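Local atomic coordinates of hypothetical protein ylbA (Escherichia coli, PDB entry 1RC6), a protein that catalyses the manganese-dependent hydrolysis of (S)-ureidoglycine to (S)-ureidoglycolate and ammonia, a step in the use of allantoin as a nitrogen source. Residues Pro40-Cys45 with Gly70-Gly75; Thr83-Ile88 with Ile129-Arg134; Ala143-Ser148 with Leu175-Asn180; Gly149-Leu154 with Leu168-Lys173. One frame throughout, in Å; residues are numbered along the deposited sequence.

Contact 1: residues Pro40-Cys45 with Gly70-Gly75; sequences PGFENC and GGNQQG
The ring of F42 and the side-chain amide of N72 meet almost at a right angle, with their planes 85° apart. ND2 of N72 stands over one face of the ring, displaced toward its rim, and comes to 3.3 Å from CE1 of F42. CG of N72, anti to the backbone N (chi1 -172°), takes the amide across to 40-45. The same amide lies beside the backbone of G41, where there is no side chain to get in its way. OD1 of N72 points the other way, back into its own loop. N of G75 donates to OD1 of N72 at 2.8 Å, which makes an Asx motif. A weak bond from N of Q74 adds to it. The two segments belong to the N-terminal cupin half of a two-cupin chain, and they run antiparallel at its outer end. E43 and G71 form a hydrogen-bonded pair. N of E43 gives a nearly straight bond to O of G71 (3.1 Å, 164°). The bond from N of G71 to O of E43 is more bent (3.1 Å). Q74, its chain extended, brings OE1 to 3.8 Å from CA of G41. F119 of strand 118-121 touches both F42 and N72.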
loop_
_atom_site.group_PDB
_atom_site.type_symbol
_atom_site.label_atom_id
_atom_site.label_comp_id
_atom_site.label_asym_id
_atom_site.label_seq_id
_atom_site.Cartn_x
_atom_site.Cartn_y
_atom_site.Cartn_z
ATOM N N PRO A 40 18.638 5.262 -4.058
ATOM C CA PRO A 40 19.819 4.611 -3.480
ATOM C C PRO A 40 19.433 3.472 -2.515
ATOM O O PRO A 40 18.514 3.598 -1.700
ATOM C CB PRO A 40 20.554 5.765 -2.791
ATOM C CG PRO A 40 19.463 6.759 -2.504
ATOM C CD PRO A 40 18.616 6.703 -3.752
ATOM N N GLY A 41 20.138 2.351 -2.636
ATOM C CA GLY A 41 19.858 1.197 -1.811
ATOM C C GLY A 41 19.044 0.155 -2.559
ATOM O O GLY A 41 19.047 -1.019 -2.203
ATOM N N PHE A 42 18.324 0.566 -3.592
ATOM C CA PHE A 42 17.526 -0.396 -4.335
ATOM C C PHE A 42 18.327 -0.902 -5.538
ATOM O O PHE A 42 18.686 -0.132 -6.429
ATOM C CB PHE A 42 16.194 0.234 -4.762
ATOM C CG PHE A 42 15.269 0.563 -3.596
ATOM C CD1 PHE A 42 15.583 1.593 -2.695
ATOM C CD2 PHE A 42 14.091 -0.163 -3.393
ATOM C CE1 PHE A 42 14.732 1.896 -1.608
ATOM C CE2 PHE A 42 13.229 0.124 -2.311
ATOM C CZ PHE A 42 13.551 1.160 -1.413
ATOM N N GLU A 43 18.626 -2.200 -5.537
ATOM C CA GLU A 43 19.402 -2.811 -6.607
ATOM C C GLU A 43 18.580 -3.798 -7.408
ATOM O O GLU A 43 17.690 -4.458 -6.873
ATOM C CB GLU A 43 20.600 -3.554 -6.032
ATOM C CG GLU A 43 21.427 -2.761 -5.057
ATOM C CD GLU A 43 22.181 -1.648 -5.726
ATOM O OE1 GLU A 43 22.924 -0.929 -5.021
ATOM O OE2 GLU A 43 22.032 -1.498 -6.959
ATOM N N ASN A 44 18.891 -3.892 -8.695
ATOM C CA ASN A 44 18.223 -4.822 -9.597
ATOM C C ASN A 44 16.701 -4.901 -9.457
ATOM O O ASN A 44 16.140 -5.994 -9.302
ATOM C CB ASN A 44 18.826 -6.206 -9.401
ATOM C CG ASN A 44 20.330 -6.178 -9.434
ATOM O OD1 ASN A 44 20.923 -5.626 -10.354
ATOM N ND2 ASN A 44 20.960 -6.774 -8.429
ATOM N N CYS A 45 16.041 -3.750 -9.543
ATOM C CA CYS A 45 14.587 -3.688 -9.418
ATOM C C CYS A 45 14.104 -2.318 -9.868
ATOM O O CYS A 45 14.849 -1.344 -9.791
ATOM C CB CYS A 45 14.177 -3.870 -7.959
ATOM S SG CYS A 45 14.702 -2.461 -6.936
ATOM N N GLY A 70 16.932 -8.533 -6.772
ATOM C CA GLY A 70 16.446 -7.187 -6.587
ATOM C C GLY A 70 15.906 -7.037 -5.182
ATOM O O GLY A 70 15.300 -7.964 -4.637
ATOM N N GLY A 71 16.136 -5.872 -4.591
ATOM C CA GLY A 71 15.664 -5.623 -3.252
ATOM C C GLY A 71 16.513 -4.535 -2.644
ATOM O O GLY A 71 17.144 -3.747 -3.362
ATOM N N ASN A 72 16.535 -4.486 -1.318
ATOM C CA ASN A 72 17.321 -3.489 -0.622
ATOM C C ASN A 72 18.011 -4.167 0.534
ATOM O O ASN A 72 17.378 -4.581 1.506
ATOM C CB ASN A 72 16.421 -2.362 -0.121
ATOM C CG ASN A 72 17.207 -1.204 0.446
ATOM O OD1 ASN A 72 18.015 -1.372 1.360
ATOM N ND2 ASN A 72 16.970 -0.014 -0.094
ATOM N N GLN A 73 19.320 -4.288 0.407
ATOM C CA GLN A 73 20.142 -4.929 1.413
ATOM C C GLN A 73 20.724 -3.894 2.359
ATOM O O GLN A 73 21.335 -4.224 3.361
ATOM C CB GLN A 73 21.262 -5.691 0.719
ATOM C CG GLN A 73 20.766 -6.723 -0.278
ATOM C CD GLN A 73 20.292 -7.992 0.392
ATOM O OE1 GLN A 73 19.478 -7.956 1.310
ATOM N NE2 GLN A 73 20.798 -9.127 -0.071
ATOM N N GLN A 74 20.517 -2.630 2.038
ATOM C CA GLN A 74 21.039 -1.551 2.846
ATOM C C GLN A 74 20.212 -1.233 4.076
ATOM O O GLN A 74 20.746 -0.774 5.072
ATOM C CB GLN A 74 21.168 -0.305 1.993
ATOM C CG GLN A 74 21.496 0.954 2.762
ATOM C CD GLN A 74 21.659 2.146 1.835
ATOM O OE1 GLN A 74 22.443 2.097 0.882
ATOM N NE2 GLN A 74 20.918 3.221 2.105
ATOM N N GLY A 75 18.912 -1.480 4.016
ATOM C CA GLY A 75 18.068 -1.169 5.151
ATOM C C GLY A 75 17.117 -0.055 4.754
ATOM O O GLY A 75 17.539 1.080 4.528
#

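Contact 2: residues Thr83-Ile88 with Ile129-Arg134; sequences TFLYVI and IFLYKR
F84, Y86, F130 and Y132 all hold CG anti to the backbone N, with chi1 between 172° and 176°. The four residues lie on one face of the sheet, and the shared torsion gives their rings a like course there. L85 also has CG anti to its backbone N, but on the other face, which it shares with T83, V87, I129, L131 and K133. There the side chains of L85 and I129 cross at about a right angle, with CD2 of L85 3.5 Å from CG1 of I129. CD1 of I129 reaches V87, at 3.4 Å from CG2 of V87. CD2 of L131 lies 3.8 Å from CB of L85. The strands are antiparallel neighbours within the sheet of the N-terminal cupin. Y86 and F130 form a hydrogen-bonded pair, with N of Y86 2.9 Å from O of F130 and N of F130 2.9 Å from O of Y86. F84 and Y132 pair likewise, but the bond from N of Y132 is weak. The aromatic face packs on strands 179-186 and 247-254 of the second cupin, through M181, I183 and I250. Between the strands the side-chain contacts are apolar and the polar bonds are backbone ones. At one end NH1 of R134 donates to OH of Y132 at 2.8 Å, in the guanidinium plane, and NH2 of R134 bonds S58. These two bonds help fix the guanidinium plane and the Y132 hydroxyl.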
loop_
_atom_site.group_PDB
_atom_site.type_symbol
_atom_site.label_atom_id
_atom_site.label_comp_id
_atom_site.label_asym_id
_atom_site.label_seq_id
_atom_site.Cartn_x
_atom_site.Cartn_y
_atom_site.Cartn_z
ATOM N N THR A 83 7.700 1.324 8.874
ATOM C CA THR A 83 7.517 0.861 7.505
ATOM C C THR A 83 6.625 -0.341 7.402
ATOM O O THR A 83 6.363 -1.012 8.391
ATOM C CB THR A 83 8.855 0.497 6.852
ATOM O OG1 THR A 83 9.435 -0.601 7.555
ATOM C CG2 THR A 83 9.806 1.680 6.889
ATOM N N PHE A 84 6.167 -0.616 6.187
ATOM C CA PHE A 84 5.287 -1.749 5.932
ATOM C C PHE A 84 5.514 -2.274 4.525
ATOM O O PHE A 84 5.558 -1.504 3.566
ATOM C CB PHE A 84 3.825 -1.317 6.107
ATOM C CG PHE A 84 2.825 -2.356 5.692
ATOM C CD1 PHE A 84 2.440 -2.475 4.367
ATOM C CD2 PHE A 84 2.282 -3.235 6.633
ATOM C CE1 PHE A 84 1.531 -3.455 3.975
ATOM C CE2 PHE A 84 1.370 -4.221 6.250
ATOM C CZ PHE A 84 0.995 -4.331 4.921
ATOM N N LEU A 85 5.650 -3.585 4.397
ATOM C CA LEU A 85 5.873 -4.199 3.101
ATOM C C LEU A 85 4.806 -5.252 2.822
ATOM O O LEU A 85 4.403 -5.978 3.718
ATOM C CB LEU A 85 7.266 -4.843 3.060
ATOM C CG LEU A 85 7.696 -5.616 1.801
ATOM C CD1 LEU A 85 9.198 -5.854 1.818
ATOM C CD2 LEU A 85 6.946 -6.924 1.714
ATOM N N TYR A 86 4.353 -5.331 1.574
ATOM C CA TYR A 86 3.349 -6.308 1.192
ATOM C C TYR A 86 3.733 -6.971 -0.127
ATOM O O TYR A 86 3.955 -6.301 -1.131
ATOM C CB TYR A 86 1.984 -5.645 1.044
ATOM C CG TYR A 86 0.924 -6.586 0.542
ATOM C CD1 TYR A 86 0.162 -7.338 1.423
ATOM C CD2 TYR A 86 0.725 -6.772 -0.825
ATOM C CE1 TYR A 86 -0.773 -8.261 0.967
ATOM C CE2 TYR A 86 -0.204 -7.694 -1.298
ATOM C CZ TYR A 86 -0.948 -8.440 -0.395
ATOM O OH TYR A 86 -1.825 -9.401 -0.851
ATOM N N VAL A 87 3.817 -8.294 -0.115
ATOM C CA VAL A 87 4.169 -9.026 -1.311
ATOM C C VAL A 87 2.956 -9.159 -2.207
ATOM O O VAL A 87 2.043 -9.929 -1.928
ATOM C CB VAL A 87 4.689 -10.436 -0.994
ATOM C CG1 VAL A 87 4.995 -11.167 -2.303
ATOM C CG2 VAL A 87 5.936 -10.350 -0.108
ATOM N N ILE A 88 2.957 -8.392 -3.285
ATOM C CA ILE A 88 1.869 -8.427 -4.236
ATOM C C ILE A 88 1.890 -9.770 -4.967
ATOM O O ILE A 88 0.842 -10.347 -5.258
ATOM C CB ILE A 88 2.006 -7.256 -5.235
ATOM C CG1 ILE A 88 1.845 -5.928 -4.486
ATOM C CG2 ILE A 88 0.974 -7.377 -6.337
ATOM C CD1 ILE A 88 2.262 -4.717 -5.283
ATOM N N ILE A 129 6.574 -6.008 -5.067
ATOM C CA ILE A 129 6.319 -5.539 -3.714
ATOM C C ILE A 129 5.645 -4.159 -3.591
ATOM O O ILE A 129 5.746 -3.312 -4.484
ATOM C CB ILE A 129 7.672 -5.572 -2.940
ATOM C CG1 ILE A 129 7.507 -6.453 -1.719
ATOM C CG2 ILE A 129 8.187 -4.196 -2.627
ATOM C CD1 ILE A 129 7.269 -7.913 -2.095
ATOM N N PHE A 130 4.929 -3.956 -2.487
ATOM C CA PHE A 130 4.274 -2.677 -2.200
ATOM C C PHE A 130 4.923 -2.165 -0.922
ATOM O O PHE A 130 4.901 -2.852 0.091
ATOM C CB PHE A 130 2.782 -2.850 -1.948
ATOM C CG PHE A 130 2.110 -1.592 -1.467
ATOM C CD1 PHE A 130 1.979 -0.496 -2.307
ATOM C CD2 PHE A 130 1.661 -1.484 -0.161
ATOM C CE1 PHE A 130 1.416 0.687 -1.854
ATOM C CE2 PHE A 130 1.098 -0.308 0.310
ATOM C CZ PHE A 130 0.974 0.782 -0.537
ATOM N N LEU A 131 5.494 -0.967 -0.965
ATOM C CA LEU A 131 6.172 -0.392 0.193
ATOM C C LEU A 131 5.500 0.841 0.722
ATOM O O LEU A 131 4.891 1.592 -0.036
ATOM C CB LEU A 131 7.613 -0.043 -0.147
ATOM C CG LEU A 131 8.632 -1.153 0.086
ATOM C CD1 LEU A 131 9.992 -0.630 -0.307
ATOM C CD2 LEU A 131 8.610 -1.607 1.556
ATOM N N TYR A 132 5.659 1.067 2.024
ATOM C CA TYR A 132 5.043 2.201 2.678
ATOM C C TYR A 132 5.838 2.638 3.888
ATOM O O TYR A 132 6.378 1.806 4.616
ATOM C CB TYR A 132 3.630 1.813 3.105
ATOM C CG TYR A 132 2.880 2.861 3.896
ATOM C CD1 TYR A 132 3.131 3.058 5.248
ATOM C CD2 TYR A 132 1.883 3.632 3.296
ATOM C CE1 TYR A 132 2.393 3.992 5.987
ATOM C CE2 TYR A 132 1.149 4.567 4.025
ATOM C CZ TYR A 132 1.402 4.736 5.367
ATOM O OH TYR A 132 0.625 5.609 6.105
ATOM N N LYS A 133 5.919 3.945 4.103
ATOM C CA LYS A 133 6.635 4.460 5.257
ATOM C C LYS A 133 6.020 5.778 5.685
ATOM O O LYS A 133 5.476 6.504 4.868
ATOM C CB LYS A 133 8.111 4.676 4.932
ATOM C CG LYS A 133 8.377 5.845 3.983
ATOM C CD LYS A 133 9.862 6.184 3.895
ATOM C CE LYS A 133 10.104 7.319 2.929
ATOM N NZ LYS A 133 11.530 7.729 2.861
ATOM N N ARG A 134 6.096 6.074 6.977
ATOM C CA ARG A 134 5.579 7.328 7.525
ATOM C C ARG A 134 6.342 7.621 8.810
ATOM O O ARG A 134 7.029 6.752 9.342
ATOM C CB ARG A 134 4.080 7.238 7.837
ATOM C CG ARG A 134 3.740 6.409 9.042
ATOM C CD ARG A 134 2.248 6.385 9.327
ATOM N NE ARG A 134 1.713 7.705 9.658
ATOM C CZ ARG A 134 0.902 8.398 8.858
ATOM N NH1 ARG A 134 0.531 7.893 7.682
ATOM N NH2 ARG A 134 0.475 9.598 9.221
#

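Contact 3: residues Ala143-Ser148 with Leu175-Asn180; sequences APWLVS and LGFDMN
F177 is the tight centre of this contact, and three residues of 143-148 gather round its ring. P144 lies over one face. Its CB stands 4.0 Å from the centroid of the F177 ring and only 4° off the normal, a well-centred CH-pi contact. The same CB of P144 leans on the backbone, 3.4 Å from O of G176. W145 meets the rim instead. The edge of F177 points at the face of the indole in a T-shaped pair, with the planes at 83° and the centroid of the six-membered indole ring 4.8 Å from that of F177. CE2 of F177 is the atom that leads, at 3.7 Å from CZ2 of W145. W145 holds CG in the crowded position between its backbone N and carbonyl carbon (chi1 58°). The backbone O of W145 also lies at the ring edge, 3.5 Å from CZ of F177. V147 adds a methyl, with CG2 3.9 Å from CZ of F177. F177 is buried, whereas W145 packs one face on it although the residue as a whole is exposed. The solvent side is looser. There A143 turns its methyl away from 175-180, and its O lies 3.8 Å from CA of G176. No hydrogen bond joins the two segments. Polar links go elsewhere: O of G176 accepts from OH of Y136, and OD2 of D178 takes the backbone N of V137. The contact ties the lead-in to strand 147-150, at the edge of the first cupin's sheet, to the lead-in to strand 179-186 of the second. Y110 of strand 107-111 touches both P144 and F177.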
loop_
_atom_site.group_PDB
_atom_site.type_symbol
_atom_site.label_atom_id
_atom_site.label_comp_id
_atom_site.label_asym_id
_atom_site.label_seq_id
_atom_site.Cartn_x
_atom_site.Cartn_y
_atom_site.Cartn_z
ATOM N N ALA A 143 3.816 1.652 22.605
ATOM C CA ALA A 143 4.849 1.446 21.604
ATOM C C ALA A 143 4.397 0.329 20.669
ATOM O O ALA A 143 3.771 -0.631 21.104
ATOM C CB ALA A 143 6.163 1.085 22.279
ATOM N N PRO A 144 4.699 0.454 19.367
ATOM C CA PRO A 144 4.303 -0.568 18.397
ATOM C C PRO A 144 5.350 -1.676 18.376
ATOM O O PRO A 144 6.313 -1.638 19.138
ATOM C CB PRO A 144 4.256 0.211 17.098
ATOM C CG PRO A 144 5.465 1.095 17.247
ATOM C CD PRO A 144 5.397 1.570 18.701
ATOM N N TRP A 145 5.167 -2.658 17.504
ATOM C CA TRP A 145 6.125 -3.750 17.411
ATOM C C TRP A 145 6.056 -4.487 16.072
ATOM O O TRP A 145 5.046 -4.441 15.367
ATOM C CB TRP A 145 5.906 -4.738 18.554
ATOM C CG TRP A 145 4.534 -5.297 18.587
ATOM C CD1 TRP A 145 4.073 -6.398 17.917
ATOM C CD2 TRP A 145 3.416 -4.757 19.304
ATOM N NE1 TRP A 145 2.730 -6.578 18.176
ATOM C CE2 TRP A 145 2.300 -5.587 19.024
ATOM C CE3 TRP A 145 3.249 -3.650 20.153
ATOM C CZ2 TRP A 145 1.026 -5.349 19.571
ATOM C CZ3 TRP A 145 1.988 -3.409 20.697
ATOM C CH2 TRP A 145 0.888 -4.260 20.402
ATOM N N LEU A 146 7.150 -5.165 15.741
ATOM C CA LEU A 146 7.259 -5.916 14.503
ATOM C C LEU A 146 6.084 -6.863 14.358
ATOM O O LEU A 146 5.715 -7.555 15.298
ATOM C CB LEU A 146 8.581 -6.696 14.512
ATOM C CG LEU A 146 9.031 -7.814 13.548
ATOM C CD1 LEU A 146 7.905 -8.350 12.696
ATOM C CD2 LEU A 146 10.142 -7.284 12.691
ATOM N N VAL A 147 5.480 -6.870 13.179
ATOM C CA VAL A 147 4.376 -7.773 12.896
ATOM C C VAL A 147 4.620 -8.334 11.503
ATOM O O VAL A 147 5.028 -7.607 10.603
ATOM C CB VAL A 147 3.022 -7.052 12.912
ATOM C CG1 VAL A 147 1.909 -8.037 12.596
ATOM C CG2 VAL A 147 2.800 -6.417 14.258
ATOM N N SER A 148 4.384 -9.628 11.330
ATOM C CA SER A 148 4.587 -10.260 10.040
ATOM C C SER A 148 3.658 -11.462 9.872
ATOM O O SER A 148 3.269 -12.092 10.846
ATOM C CB SER A 148 6.046 -10.687 9.907
ATOM O OG SER A 148 6.294 -11.227 8.620
ATOM N N LEU A 175 -3.322 1.410 20.696
ATOM C CA LEU A 175 -2.784 2.748 20.541
ATOM C C LEU A 175 -1.300 2.744 20.268
ATOM O O LEU A 175 -0.740 3.765 19.859
ATOM C CB LEU A 175 -3.053 3.576 21.792
ATOM C CG LEU A 175 -4.514 3.640 22.249
ATOM C CD1 LEU A 175 -4.623 4.567 23.437
ATOM C CD2 LEU A 175 -5.400 4.118 21.107
ATOM N N GLY A 176 -0.654 1.607 20.513
ATOM C CA GLY A 176 0.772 1.509 20.264
ATOM C C GLY A 176 0.976 1.809 18.796
ATOM O O GLY A 176 1.993 2.406 18.388
ATOM N N PHE A 177 -0.017 1.403 18.003
ATOM C CA PHE A 177 0.009 1.626 16.568
ATOM C C PHE A 177 -0.726 2.911 16.201
ATOM O O PHE A 177 -1.788 3.210 16.735
ATOM C CB PHE A 177 -0.610 0.436 15.842
ATOM C CG PHE A 177 0.247 -0.799 15.864
ATOM C CD1 PHE A 177 1.011 -1.151 14.760
ATOM C CD2 PHE A 177 0.325 -1.586 17.008
ATOM C CE1 PHE A 177 1.843 -2.267 14.799
ATOM C CE2 PHE A 177 1.144 -2.691 17.056
ATOM C CZ PHE A 177 1.907 -3.036 15.952
ATOM N N ASP A 178 -0.134 3.671 15.285
ATOM C CA ASP A 178 -0.707 4.922 14.834
ATOM C C ASP A 178 -1.141 4.808 13.368
ATOM O O ASP A 178 -1.334 5.812 12.691
ATOM C CB ASP A 178 0.320 6.041 15.000
ATOM C CG ASP A 178 1.498 5.896 14.059
ATOM O OD1 ASP A 178 1.593 4.861 13.364
ATOM O OD2 ASP A 178 2.337 6.825 14.020
ATOM N N MET A 179 -1.288 3.580 12.879
ATOM C CA MET A 179 -1.707 3.368 11.499
ATOM C C MET A 179 -2.183 1.946 11.331
ATOM O O MET A 179 -2.141 1.158 12.266
ATOM C CB MET A 179 -0.544 3.596 10.536
ATOM C CG MET A 179 0.621 2.692 10.824
ATOM S SD MET A 179 1.520 2.175 9.361
ATOM C CE MET A 179 2.770 3.256 9.397
ATOM N N ASN A 180 -2.647 1.628 10.131
ATOM C CA ASN A 180 -3.095 0.285 9.830
ATOM C C ASN A 180 -3.210 0.124 8.324
ATOM O O ASN A 180 -3.378 1.103 7.609
ATOM C CB ASN A 180 -4.430 0.003 10.504
ATOM C CG ASN A 180 -4.621 -1.477 10.824
ATOM O OD1 ASN A 180 -5.402 -1.837 11.705
ATOM N ND2 ASN A 180 -3.916 -2.336 10.106
#

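Contact 4: residues Gly149-Leu154 with Leu168-Lys173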
loop_
_atom_site.group_PDB
_atom_site.type_symbol
_atom_site.label_atom_id
_atom_site.label_comp_id
_atom_site.label_asym_id
_atom_site.label_seq_id
_atom_site.Cartn_x
_atom_site.Cartn_y
_atom_site.Cartn_z
ATOM N N GLY A 149 3.290 -11.770 8.638
ATOM C CA GLY A 149 2.406 -12.895 8.395
ATOM C C GLY A 149 1.944 -12.917 6.950
ATOM O O GLY A 149 2.592 -12.332 6.069
ATOM N N ASN A 150 0.834 -13.593 6.687
ATOM C CA ASN A 150 0.311 -13.641 5.339
ATOM C C ASN A 150 -1.148 -13.265 5.412
ATOM O O ASN A 150 -1.806 -13.524 6.414
ATOM C CB ASN A 150 0.463 -15.038 4.734
ATOM C CG ASN A 150 0.317 -15.033 3.213
ATOM O OD1 ASN A 150 -0.779 -14.806 2.679
ATOM N ND2 ASN A 150 1.433 -15.266 2.506
ATOM N N ALA A 151 -1.656 -12.638 4.359
ATOM C CA ALA A 151 -3.050 -12.229 4.344
ATOM C C ALA A 151 -3.916 -13.458 4.567
ATOM O O ALA A 151 -4.892 -13.426 5.320
ATOM C CB ALA A 151 -3.390 -11.576 3.014
ATOM N N SER A 152 -3.539 -14.546 3.910
ATOM C CA SER A 152 -4.266 -15.798 4.031
ATOM C C SER A 152 -4.650 -16.090 5.487
ATOM O O SER A 152 -5.813 -16.370 5.782
ATOM C CB SER A 152 -3.420 -16.945 3.467
ATOM O OG SER A 152 -2.166 -17.043 4.128
ATOM N N GLU A 153 -3.677 -16.005 6.393
ATOM C CA GLU A 153 -3.902 -16.278 7.811
ATOM C C GLU A 153 -4.574 -15.142 8.593
ATOM O O GLU A 153 -4.584 -15.153 9.822
ATOM C CB GLU A 153 -2.573 -16.657 8.491
ATOM C CG GLU A 153 -1.378 -15.832 8.020
ATOM C CD GLU A 153 -0.182 -15.868 8.967
ATOM O OE1 GLU A 153 -0.288 -15.323 10.087
ATOM O OE2 GLU A 153 0.869 -16.433 8.587
ATOM N N LEU A 154 -5.140 -14.164 7.898
ATOM C CA LEU A 154 -5.798 -13.053 8.590
ATOM C C LEU A 154 -7.279 -13.305 8.767
ATOM O O LEU A 154 -7.876 -14.058 8.006
ATOM C CB LEU A 154 -5.630 -11.749 7.810
ATOM C CG LEU A 154 -4.318 -10.978 7.903
ATOM C CD1 LEU A 154 -4.427 -9.703 7.086
ATOM C CD2 LEU A 154 -4.026 -10.648 9.352
ATOM N N LEU A 168 -9.983 -6.821 5.749
ATOM C CA LEU A 168 -8.848 -7.409 6.439
ATOM C C LEU A 168 -8.096 -6.315 7.189
ATOM O O LEU A 168 -7.899 -5.214 6.665
ATOM C CB LEU A 168 -7.895 -8.091 5.464
ATOM C CG LEU A 168 -8.485 -9.149 4.537
ATOM C CD1 LEU A 168 -7.350 -9.994 3.960
ATOM C CD2 LEU A 168 -9.463 -10.038 5.307
ATOM N N ASP A 169 -7.711 -6.613 8.426
ATOM C CA ASP A 169 -6.945 -5.674 9.229
ATOM C C ASP A 169 -5.570 -6.307 9.412
ATOM O O ASP A 169 -5.439 -7.385 9.992
ATOM C CB ASP A 169 -7.610 -5.436 10.581
ATOM C CG ASP A 169 -8.981 -4.814 10.452
ATOM O OD1 ASP A 169 -9.332 -4.398 9.324
ATOM O OD2 ASP A 169 -9.701 -4.735 11.478
ATOM N N PHE A 170 -4.547 -5.629 8.905
ATOM C CA PHE A 170 -3.184 -6.126 8.958
ATOM C C PHE A 170 -2.437 -5.918 10.252
ATOM O O PHE A 170 -1.561 -6.701 10.585
ATOM C CB PHE A 170 -2.375 -5.479 7.845
ATOM C CG PHE A 170 -2.501 -6.165 6.533
ATOM C CD1 PHE A 170 -1.609 -7.153 6.169
ATOM C CD2 PHE A 170 -3.518 -5.821 5.652
ATOM C CE1 PHE A 170 -1.725 -7.796 4.939
ATOM C CE2 PHE A 170 -3.642 -6.462 4.418
ATOM C CZ PHE A 170 -2.743 -7.452 4.063
ATOM N N LEU A 171 -2.776 -4.864 10.978
ATOM C CA LEU A 171 -2.063 -4.536 12.199
ATOM C C LEU A 171 -2.918 -4.500 13.443
ATOM O O LEU A 171 -4.133 -4.457 13.373
ATOM C CB LEU A 171 -1.372 -3.174 12.015
ATOM C CG LEU A 171 0.031 -3.093 11.389
ATOM C CD1 LEU A 171 0.263 -4.210 10.381
ATOM C CD2 LEU A 171 0.211 -1.730 10.752
ATOM N N PRO A 172 -2.281 -4.532 14.618
ATOM C CA PRO A 172 -3.029 -4.493 15.879
ATOM C C PRO A 172 -3.734 -3.136 15.997
ATOM O O PRO A 172 -3.249 -2.145 15.461
ATOM C CB PRO A 172 -1.929 -4.670 16.936
ATOM C CG PRO A 172 -0.885 -5.455 16.224
ATOM C CD PRO A 172 -0.853 -4.812 14.861
ATOM N N LYS A 173 -4.857 -3.092 16.702
ATOM C CA LYS A 173 -5.613 -1.853 16.879
ATOM C C LYS A 173 -5.125 -1.012 18.059
ATOM O O LYS A 173 -5.500 0.143 18.186
ATOM C CB LYS A 173 -7.092 -2.174 17.083
ATOM C CG LYS A 173 -7.624 -3.243 16.146
ATOM C CD LYS A 173 -7.780 -2.732 14.729
ATOM C CE LYS A 173 -9.190 -2.223 14.497
ATOM N NZ LYS A 173 -10.198 -3.321 14.590
#
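OD1 of N150 is gripped twice, both times by S152. The backbone N of S152 donates on a lone pair, at 3.0 Å from OD1 of N150 and 159°. The hydroxyl OG of S152 adds a weak bond. The first bond closes an Asx turn, and ND2 of N150 is held by O of E105, so the amide cannot easily rotate. The turn follows strand 147-150. A backbone bond from N of L154 to O of A151 (2.7 Å) then helps bring L154 round to face 168-173. The contact proper is apolar. L154 has CG anti to its carbonyl carbon, and its branch CD1 comes down on the ring of F170. CD1 of L154 lies 3.9 Å from the centroid of that ring and 8° off the normal, a CH-pi contact over the middle of the face. The other branch turns to the backbone, with CD2 of L154 3.6 Å from O of D169. L168 flanks the same leucine, its CB 4.2 Å from CD1 of L154. A151 touches F170 more lightly, CB of A151 to CZ of F170 at 4.3 Å. F170 also meets Y108 edge to face and packs on M181 and I183. Its ring thus sits between strand 107-111 of the first cupin's sheet and strand 179-186 of the second's, where the turn after edge strand 147-150 meets the end of edge strand 166-169.

From the N terminus, contact 1 closes the first loop, from 40-45 to 70-75, at the outer end of the first cupin. Contact 2 follows in series and pairs two strands inside that cupin. The two touch where F42 meets L131. The chain then leaves strand 127-135 and enters 143-148, which opens contact 3. Contact 4 is nested inside the loop that contact 3 closes, and both use strand 147-150. Together they join the edge of the first cupin's sheet to the second cupin. M179 packs on Y132 and R134, and F170 packs on F84 and Y86, so contacts 3 and 4 both reach the aromatic face of contact 2. Contact 1 stays apart from both.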